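Local coordinates for protein GTP binding regulator (Thermotoga maritima, PDB 1VR8) that is of unknown function but has a fold similar to the Ran-binding protein Mog1p, consistent with a suggested role as a GTP-binding regulator, at residues 61-66 / 118-123; 32-37 / 53-58. All coordinates share one frame; numbering follows the deposited sequence.

Contact 1: 61-66 / 118-123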
ATOM      1  N   VAL A  61      -1.961  10.375  -6.253  1.00 20.30           N
ATOM      2  CA  VAL A  61      -1.246   9.248  -5.695  1.00 22.38           C
ATOM      3  C   VAL A  61      -2.152   8.008  -5.744  1.00 22.75           C
ATOM      4  O   VAL A  61      -3.351   8.081  -5.460  1.00 23.29           O
ATOM      5  CB  VAL A  61      -0.827   9.556  -4.244  1.00 22.85           C
ATOM      6  CG1 VAL A  61      -0.188   8.354  -3.618  1.00 28.56           C
ATOM      7  CG2 VAL A  61       0.155  10.747  -4.230  1.00 25.20           C
ATOM      8  N   PHE A  62      -1.585   6.880  -6.152  1.00 20.87           N
ATOM      9  CA  PHE A  62      -2.327   5.647  -6.309  1.00 21.04           C
ATOM     10  C   PHE A  62      -2.029   4.715  -5.146  1.00 24.08           C
ATOM     11  O   PHE A  62      -0.881   4.510  -4.775  1.00 23.98           O
ATOM     12  CB  PHE A  62      -1.936   4.946  -7.612  1.00 22.62           C
ATOM     13  CG  PHE A  62      -2.293   5.706  -8.867  1.00 24.49           C
ATOM     14  CD1 PHE A  62      -1.600   6.862  -9.211  1.00 25.20           C
ATOM     15  CD2 PHE A  62      -3.289   5.251  -9.714  1.00 26.23           C
ATOM     16  CE1 PHE A  62      -1.915   7.555 -10.352  1.00 26.84           C
ATOM     17  CE2 PHE A  62      -3.615   5.958 -10.875  1.00 25.76           C
ATOM     18  CZ  PHE A  62      -2.942   7.087 -11.192  1.00 25.25           C
ATOM     19  N   LEU A  63      -3.075   4.159  -4.565  1.00 22.03           N
ATOM     20  CA  LEU A  63      -2.953   3.182  -3.509  1.00 23.75           C
ATOM     21  C   LEU A  63      -3.610   1.885  -3.952  1.00 24.02           C
ATOM     22  O   LEU A  63      -4.804   1.854  -4.246  1.00 22.93           O
ATOM     23  CB  LEU A  63      -3.616   3.677  -2.251  1.00 22.67           C
ATOM     24  CG  LEU A  63      -3.733   2.654  -1.123  1.00 25.52           C
ATOM     25  CD1 LEU A  63      -2.380   2.477  -0.503  1.00 25.04           C
ATOM     26  CD2 LEU A  63      -4.739   3.085  -0.090  1.00 29.24           C
ATOM     27  N   TYR A  64      -2.814   0.836  -3.997  1.00 23.00           N
ATOM     28  CA  TYR A  64      -3.256  -0.533  -4.295  1.00 22.76           C
ATOM     29  C   TYR A  64      -3.330  -1.294  -2.988  1.00 23.16           C
ATOM     30  O   TYR A  64      -2.405  -1.236  -2.164  1.00 25.00           O
ATOM     31  CB  TYR A  64      -2.294  -1.236  -5.243  1.00 22.53           C
ATOM     32  CG  TYR A  64      -2.115  -0.555  -6.584  1.00 19.95           C
ATOM     33  CD1 TYR A  64      -1.295   0.560  -6.723  1.00 22.76           C
ATOM     34  CD2 TYR A  64      -2.744  -1.033  -7.707  1.00 20.78           C
ATOM     35  CE1 TYR A  64      -1.146   1.181  -7.938  1.00 22.32           C
ATOM     36  CE2 TYR A  64      -2.595  -0.413  -8.950  1.00 23.84           C
ATOM     37  CZ  TYR A  64      -1.779   0.689  -9.055  1.00 22.08           C
ATOM     38  OH  TYR A  64      -1.630   1.337 -10.272  1.00 26.11           O
ATOM     39  N   VAL A  65      -4.439  -1.986  -2.796  1.00 23.41           N
ATOM     40  CA  VAL A  65      -4.659  -2.721  -1.562  1.00 22.63           C
ATOM     41  C   VAL A  65      -5.097  -4.151  -1.847  1.00 23.22           C
ATOM     42  O   VAL A  65      -5.989  -4.394  -2.671  1.00 22.47           O
ATOM     43  CB  VAL A  65      -5.818  -2.149  -0.728  0.65 25.36           C
ATOM     44  CG1 VAL A  65      -5.802  -2.780   0.683  0.65 21.95           C
ATOM     45  CG2 VAL A  65      -5.788  -0.645  -0.717  0.65 28.47           C
ATOM     46  N   TYR A  66      -4.522  -5.081  -1.099  1.00 22.05           N
ATOM     47  CA  TYR A  66      -4.900  -6.483  -1.114  1.00 21.47           C
ATOM     48  C   TYR A  66      -5.054  -6.942   0.332  1.00 21.49           C
ATOM     49  O   TYR A  66      -4.216  -6.610   1.180  1.00 22.42           O
ATOM     50  CB  TYR A  66      -3.821  -7.343  -1.831  1.00 23.18           C
ATOM     51  CG  TYR A  66      -3.927  -8.828  -1.525  1.00 22.12           C
ATOM     52  CD1 TYR A  66      -3.340  -9.375  -0.373  1.00 23.22           C
ATOM     53  CD2 TYR A  66      -4.627  -9.688  -2.379  1.00 19.94           C
ATOM     54  CE1 TYR A  66      -3.475 -10.709  -0.081  1.00 23.97           C
ATOM     55  CE2 TYR A  66      -4.761 -11.050  -2.090  1.00 22.78           C
ATOM     56  CZ  TYR A  66      -4.168 -11.547  -0.931  1.00 22.87           C
ATOM     57  OH  TYR A  66      -4.266 -12.888  -0.604  1.00 25.74           O
ATOM     58  N   PHE A 118       0.064  -3.430   0.625  1.00 21.58           N
ATOM     59  CA  PHE A 118      -0.189  -2.077   0.069  1.00 22.47           C
ATOM     60  C   PHE A 118       0.876  -1.716  -0.930  1.00 23.91           C
ATOM     61  O   PHE A 118       2.050  -2.053  -0.731  1.00 22.22           O
ATOM     62  CB  PHE A 118      -0.171  -1.042   1.201  1.00 23.13           C
ATOM     63  CG  PHE A 118      -1.308  -1.213   2.185  1.00 23.44           C
ATOM     64  CD1 PHE A 118      -2.564  -0.706   1.885  1.00 26.57           C
ATOM     65  CD2 PHE A 118      -1.143  -1.926   3.337  1.00 25.10           C
ATOM     66  CE1 PHE A 118      -3.615  -0.875   2.742  1.00 27.26           C
ATOM     67  CE2 PHE A 118      -2.211  -2.126   4.207  1.00 25.68           C
ATOM     68  CZ  PHE A 118      -3.441  -1.595   3.903  1.00 25.70           C
ATOM     69  N   ILE A 119       0.486  -0.994  -1.977  1.00 23.72           N
ATOM     70  CA  ILE A 119       1.431  -0.373  -2.875  1.00 23.83           C
ATOM     71  C   ILE A 119       0.988   1.081  -3.015  1.00 24.41           C
ATOM     72  O   ILE A 119      -0.203   1.364  -3.289  1.00 24.50           O
ATOM     73  CB  ILE A 119       1.446  -1.006  -4.279  1.00 24.12           C
ATOM     74  CG1 ILE A 119       1.637  -2.539  -4.212  1.00 24.94           C
ATOM     75  CG2 ILE A 119       2.555  -0.330  -5.106  1.00 25.32           C
ATOM     76  CD1 ILE A 119       1.296  -3.232  -5.503  1.00 26.66           C
ATOM     77  N   VAL A 120       1.922   2.000  -2.831  1.00 22.63           N
ATOM     78  CA  VAL A 120       1.666   3.400  -3.112  1.00 22.78           C
ATOM     79  C   VAL A 120       2.569   3.841  -4.256  1.00 23.32           C
ATOM     80  O   VAL A 120       3.787   3.608  -4.235  1.00 21.97           O
ATOM     81  CB  VAL A 120       1.925   4.271  -1.884  1.00 24.14           C
ATOM     82  CG1 VAL A 120       1.731   5.761  -2.195  1.00 26.21           C
ATOM     83  CG2 VAL A 120       1.008   3.884  -0.792  1.00 24.98           C
ATOM     84  N   GLU A 121       1.986   4.472  -5.261  1.00 24.39           N
ATOM     85  CA  GLU A 121       2.761   4.955  -6.392  1.00 25.09           C
ATOM     86  C   GLU A 121       2.316   6.319  -6.847  1.00 23.27           C
ATOM     87  O   GLU A 121       1.153   6.692  -6.725  1.00 23.02           O
ATOM     88  CB  GLU A 121       2.789   3.952  -7.550  1.00 28.92           C
ATOM     89  CG  GLU A 121       1.521   3.645  -8.188  1.00 34.68           C
ATOM     90  CD  GLU A 121       1.645   2.752  -9.458  1.00 36.48           C
ATOM     91  OE1 GLU A 121       2.607   1.948  -9.523  1.00 38.53           O
ATOM     92  OE2 GLU A 121       0.722   2.860 -10.334  1.00 36.46           O
ATOM     93  N   GLY A 122       3.259   7.081  -7.374  1.00 23.36           N
ATOM     94  CA  GLY A 122       2.920   8.402  -7.895  1.00 24.53           C
ATOM     95  C   GLY A 122       4.164   9.158  -8.293  1.00 22.62           C
ATOM     96  O   GLY A 122       5.274   8.807  -7.889  1.00 22.87           O
ATOM     97  N   LYS A 123       3.976  10.188  -9.115  1.00 24.81           N
ATOM     98  CA  LYS A 123       5.079  11.009  -9.575  1.00 24.56           C
ATOM     99  C   LYS A 123       5.617  11.851  -8.438  1.00 24.94           C
ATOM    100  O   LYS A 123       6.812  12.091  -8.353  1.00 25.22           O
ATOM    101  CB  LYS A 123       4.617  11.929 -10.706  1.00 25.88           C
ATOM    102  CG  LYS A 123       4.309  11.182 -11.987  1.00 31.82           C
ATOM    103  CD  LYS A 123       5.578  10.659 -12.656  1.00 36.40           C
TER

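Contact 2: 32-37 / 53-58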
ATOM      1  N   ARG A  32      -7.889  13.689  -1.059  1.00 24.03           N
ATOM      2  CA  ARG A  32      -9.279  13.554  -1.487  1.00 25.41           C
ATOM      3  C   ARG A  32      -9.384  12.361  -2.400  1.00 24.68           C
ATOM      4  O   ARG A  32      -8.657  12.272  -3.386  1.00 24.54           O
ATOM      5  CB  ARG A  32      -9.741  14.796  -2.224  1.00 28.53           C
ATOM      6  CG  ARG A  32      -9.751  16.079  -1.381  1.00 36.58           C
ATOM      7  CD  ARG A  32     -10.508  15.876  -0.066  1.00 44.30           C
ATOM      8  NE  ARG A  32     -11.907  15.471  -0.258  1.00 48.36           N
ATOM      9  CZ  ARG A  32     -12.688  14.908   0.670  1.00 50.82           C
ATOM     10  NH1 ARG A  32     -12.239  14.645   1.895  1.00 52.97           N
ATOM     11  NH2 ARG A  32     -13.952  14.591   0.364  1.00 53.85           N
ATOM     12  N   LEU A  33     -10.304  11.449  -2.098  1.00 23.12           N
ATOM     13  CA  LEU A  33     -10.480  10.275  -2.936  1.00 22.67           C
ATOM     14  C   LEU A  33     -11.148  10.685  -4.253  1.00 23.90           C
ATOM     15  O   LEU A  33     -12.169  11.379  -4.263  1.00 23.61           O
ATOM     16  CB  LEU A  33     -11.370   9.286  -2.175  1.00 23.11           C
ATOM     17  CG  LEU A  33     -11.530   7.913  -2.751  1.00 27.60           C
ATOM     18  CD1 LEU A  33     -10.176   7.223  -2.838  1.00 26.14           C
ATOM     19  CD2 LEU A  33     -12.518   7.125  -1.871  1.00 26.26           C
ATOM     20  N   SER A  34     -10.545  10.304  -5.380  1.00 21.23           N
ATOM     21  CA  SER A  34     -11.095  10.626  -6.656  1.00 22.02           C
ATOM     22  C   SER A  34     -11.524   9.428  -7.496  1.00 20.71           C
ATOM     23  O   SER A  34     -12.285   9.599  -8.449  1.00 22.67           O
ATOM     24  CB  SER A  34     -10.120  11.502  -7.432  1.00 23.97           C
ATOM     25  OG  SER A  34      -8.991  10.779  -7.795  1.00 27.26           O
ATOM     26  N   ASP A  35     -11.053   8.223  -7.147  1.00 20.40           N
ATOM     27  CA  ASP A  35     -11.359   7.016  -7.898  1.00 18.82           C
ATOM     28  C   ASP A  35     -11.098   5.781  -7.055  1.00 19.35           C
ATOM     29  O   ASP A  35     -10.201   5.762  -6.239  1.00 20.86           O
ATOM     30  CB  ASP A  35     -10.530   7.002  -9.189  1.00 21.17           C
ATOM     31  CG  ASP A  35     -11.115   6.149 -10.293  1.00 22.82           C
ATOM     32  OD1 ASP A  35     -10.903   4.915 -10.262  1.00 23.18           O
ATOM     33  OD2 ASP A  35     -11.739   6.720 -11.238  1.00 24.24           O
ATOM     34  N   VAL A  36     -11.927   4.775  -7.279  1.00 20.52           N
ATOM     35  CA  VAL A  36     -11.785   3.442  -6.694  1.00 20.67           C
ATOM     36  C   VAL A  36     -12.165   2.429  -7.762  1.00 19.78           C
ATOM     37  O   VAL A  36     -13.199   2.577  -8.423  1.00 19.75           O
ATOM     38  CB  VAL A  36     -12.677   3.220  -5.456  1.00 25.83           C
ATOM     39  CG1 VAL A  36     -12.458   1.826  -4.889  1.00 24.67           C
ATOM     40  CG2 VAL A  36     -12.405   4.251  -4.392  1.00 24.59           C
ATOM     41  N   LYS A  37     -11.323   1.415  -7.932  1.00 21.91           N
ATOM     42  CA  LYS A  37     -11.555   0.381  -8.939  1.00 22.08           C
ATOM     43  C   LYS A  37     -11.064  -0.958  -8.411  1.00 21.22           C
ATOM     44  O   LYS A  37      -9.936  -1.039  -7.912  1.00 19.18           O
ATOM     45  CB  LYS A  37     -10.755   0.745 -10.204  1.00 21.95           C
ATOM     46  CG  LYS A  37     -10.930  -0.196 -11.359  1.00 25.97           C
ATOM     47  CD  LYS A  37     -10.161   0.253 -12.608  1.00 25.56           C
ATOM     48  CE  LYS A  37      -8.684   0.242 -12.389  1.00 25.32           C
ATOM     49  NZ  LYS A  37      -7.960   0.059 -13.708  1.00 25.91           N
ATOM     50  N   VAL A  53      -7.334   6.271  -6.114  1.00 21.09           N
ATOM     51  CA  VAL A  53      -6.571   7.467  -6.416  1.00 20.43           C
ATOM     52  C   VAL A  53      -6.971   8.579  -5.458  1.00 21.67           C
ATOM     53  O   VAL A  53      -8.162   8.889  -5.305  1.00 23.55           O
ATOM     54  CB  VAL A  53      -6.783   7.940  -7.874  1.00 22.16           C
ATOM     55  CG1 VAL A  53      -5.915   9.165  -8.177  1.00 23.93           C
ATOM     56  CG2 VAL A  53      -6.467   6.845  -8.850  1.00 23.65           C
ATOM     57  N   PHE A  54      -5.966   9.163  -4.822  1.00 21.67           N
ATOM     58  CA  PHE A  54      -6.156  10.300  -3.937  1.00 20.43           C
ATOM     59  C   PHE A  54      -5.538  11.507  -4.595  1.00 23.30           C
ATOM     60  O   PHE A  54      -4.386  11.473  -5.022  1.00 21.85           O
ATOM     61  CB  PHE A  54      -5.481  10.052  -2.604  1.00 20.93           C
ATOM     62  CG  PHE A  54      -6.132   8.997  -1.782  1.00 22.39           C
ATOM     63  CD1 PHE A  54      -5.807   7.667  -1.952  1.00 25.21           C
ATOM     64  CD2 PHE A  54      -7.039   9.346  -0.800  1.00 25.48           C
ATOM     65  CE1 PHE A  54      -6.397   6.705  -1.216  1.00 23.87           C
ATOM     66  CE2 PHE A  54      -7.627   8.399  -0.029  1.00 22.86           C
ATOM     67  CZ  PHE A  54      -7.335   7.074  -0.226  1.00 22.73           C
ATOM     68  N   GLU A  55      -6.300  12.583  -4.666  1.00 23.11           N
ATOM     69  CA  GLU A  55      -5.766  13.866  -5.107  1.00 24.48           C
ATOM     70  C   GLU A  55      -5.103  14.555  -3.934  1.00 27.18           C
ATOM     71  O   GLU A  55      -5.689  14.668  -2.865  1.00 24.90           O
ATOM     72  CB  GLU A  55      -6.881  14.740  -5.638  1.00 27.56           C
ATOM     73  CG  GLU A  55      -7.652  14.164  -6.797  1.00 33.24           C
ATOM     74  CD  GLU A  55      -6.808  13.836  -8.017  1.00 39.99           C
ATOM     75  OE1 GLU A  55      -5.767  14.508  -8.260  1.00 44.38           O
ATOM     76  OE2 GLU A  55      -7.208  12.889  -8.755  1.00 50.79           O
ATOM     77  N   THR A  56      -3.871  15.011  -4.130  1.00 25.63           N
ATOM     78  CA  THR A  56      -3.087  15.600  -3.047  1.00 26.75           C
ATOM     79  C   THR A  56      -2.510  16.886  -3.602  1.00 28.10           C
ATOM     80  O   THR A  56      -2.640  17.178  -4.789  1.00 29.67           O
ATOM     81  CB  THR A  56      -1.944  14.686  -2.531  1.00 29.07           C
ATOM     82  OG1 THR A  56      -0.825  14.716  -3.437  1.00 27.41           O
ATOM     83  CG2 THR A  56      -2.360  13.283  -2.351  1.00 27.54           C
ATOM     84  N   GLU A  57      -1.889  17.676  -2.741  1.00 29.65           N
ATOM     85  CA  GLU A  57      -1.279  18.917  -3.215  1.00 32.56           C
ATOM     86  C   GLU A  57      -0.098  18.627  -4.142  1.00 31.33           C
ATOM     87  O   GLU A  57       0.337  19.491  -4.889  1.00 32.01           O
ATOM     88  CB  GLU A  57      -0.800  19.774  -2.047  1.00 32.84           C
ATOM     89  CG  GLU A  57       0.186  19.124  -1.116  1.00 34.77           C
ATOM     90  CD  GLU A  57       0.831  20.145  -0.181  1.00 36.71           C
ATOM     91  OE1 GLU A  57       1.260  21.217  -0.672  1.00 40.44           O
ATOM     92  OE2 GLU A  57       0.926  19.866   1.034  1.00 41.01           O
ATOM     93  N   TYR A  58       0.427  17.414  -4.060  1.00 29.23           N
ATOM     94  CA  TYR A  58       1.579  17.000  -4.863  1.00 30.22           C
ATOM     95  C   TYR A  58       1.162  16.465  -6.238  1.00 30.23           C
ATOM     96  O   TYR A  58       1.997  16.336  -7.142  1.00 29.52           O
ATOM     97  CB  TYR A  58       2.335  15.936  -4.090  1.00 31.98           C
ATOM     98  CG  TYR A  58       2.899  16.440  -2.789  1.00 36.02           C
ATOM     99  CD1 TYR A  58       4.040  17.219  -2.782  1.00 40.03           C
ATOM    100  CD2 TYR A  58       2.294  16.152  -1.560  1.00 38.25           C
ATOM    101  CE1 TYR A  58       4.584  17.697  -1.597  1.00 41.52           C
ATOM    102  CE2 TYR A  58       2.841  16.642  -0.358  1.00 36.83           C
ATOM    103  CZ  TYR A  58       3.978  17.402  -0.392  1.00 39.81           C
ATOM    104  OH  TYR A  58       4.562  17.896   0.762  1.00 43.15           O
TER

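Contact 1: 61-66 / 118-123
In the middle of the antiparallel sheet of this Mog1p-like fold, strand 59-67 runs against strand 116-122. Phe62 with Glu121 and Tyr64 with Ile119 are the hydrogen-bonded pairs; the straightest bond, Phe62 N to Glu121 O, measures 2.8 Å with 174° at the hydrogen. On the face of Leu63 and Val120 the segments meet through apolar side chains: Val61 CG1 meets Val120 CG1 at 3.5 Å, and Val65 CG1 touches Phe118 CE1 at 3.6 Å, the two lying side by side. Helix 126-138 covers this face, with Phe129 on both Val61 and Val120. On the other face Glu121 CG takes the crowded place between backbone N and carbonyl carbon (chi1 64°), and the chain, extended beyond CG, passes obliquely along the edge of the Tyr64 ring, with Glu121 CG 3.6 Å from Tyr64 CE1. Tyr64 OH donates to Glu121 OE2 over 2.8 Å, arriving from above a carboxylate turned 85° to the ring. A phenylalanine at Tyr64 would lack the hydroxyl, and the Glu121 carboxylate would probably be held less firmly. OE1 is hydrogen-bonded to Tyr42 OH, and OE2 also to a glycerol, probably from the crystallisation liquor; hydroxyls on both oxygens would probably favour the ionised acid.

Contact 2: 32-37 / 53-58
A classic beta bulge interrupts the antiparallel pairing of strand 32-39 with strand 45-56: Ser34 and Asp35 together face Val53. The backbone bonds show the shift. Before it, Arg32 and Glu55 form a regular hydrogen-bonded pair, with Glu55 N 2.7 Å from Arg32 O. At the bulge Val53 O takes the Ser34 N-H almost along its C=O axis, at 2.8 Å and 178°, while Asp35 N reaches the same oxygen only weakly. Val53 N closes the bulge on Asp35 O from above the carbonyl plane, at 2.9 Å.

The polar side-chain contact is between Ser34, whose CB points toward the partner strand, and Glu55. With chi1 69°, Ser34 OG sits between its backbone N and carbonyl carbon, within hydrogen-bonding range of Glu55 OE2 at 2.9 Å and of Val53 O. Glu55 bends at chi2 to bring its carboxylate there. Arg32 turns its guanidinium away to a salt bridge with Glu27.

Apolar contact is made on the face of Leu33 and Phe54, where Phe129 of helix 126-138 also meets the Phe54 ring. Leu33 CG is anti to its backbone N (chi1 -171°), and CD1 makes a CH-pi contact over one face of Phe54, 4.0 Å from the ring centroid.

Both contacts are antiparallel pairings in one sheet, and strands 45-56 and 59-67, neighbours there, join them: Val61 O of contact 1 lies 2.9 Å from Phe54 N of contact 2, a probable hydrogen bond. Their centres are about 10 Å apart. Contact 1 is buried near the middle of the chain, with regular pairing and mostly apolar side chains; contact 2 lies at the surface, about 14 Å from the chain centre, where the bulge breaks the register and a serine and a glutamate meet, while the arginine turns away. Phe129 of helix 126-138 packs against both. On the face away from that helix, Phe62 CE2 packs on Val53 CG2.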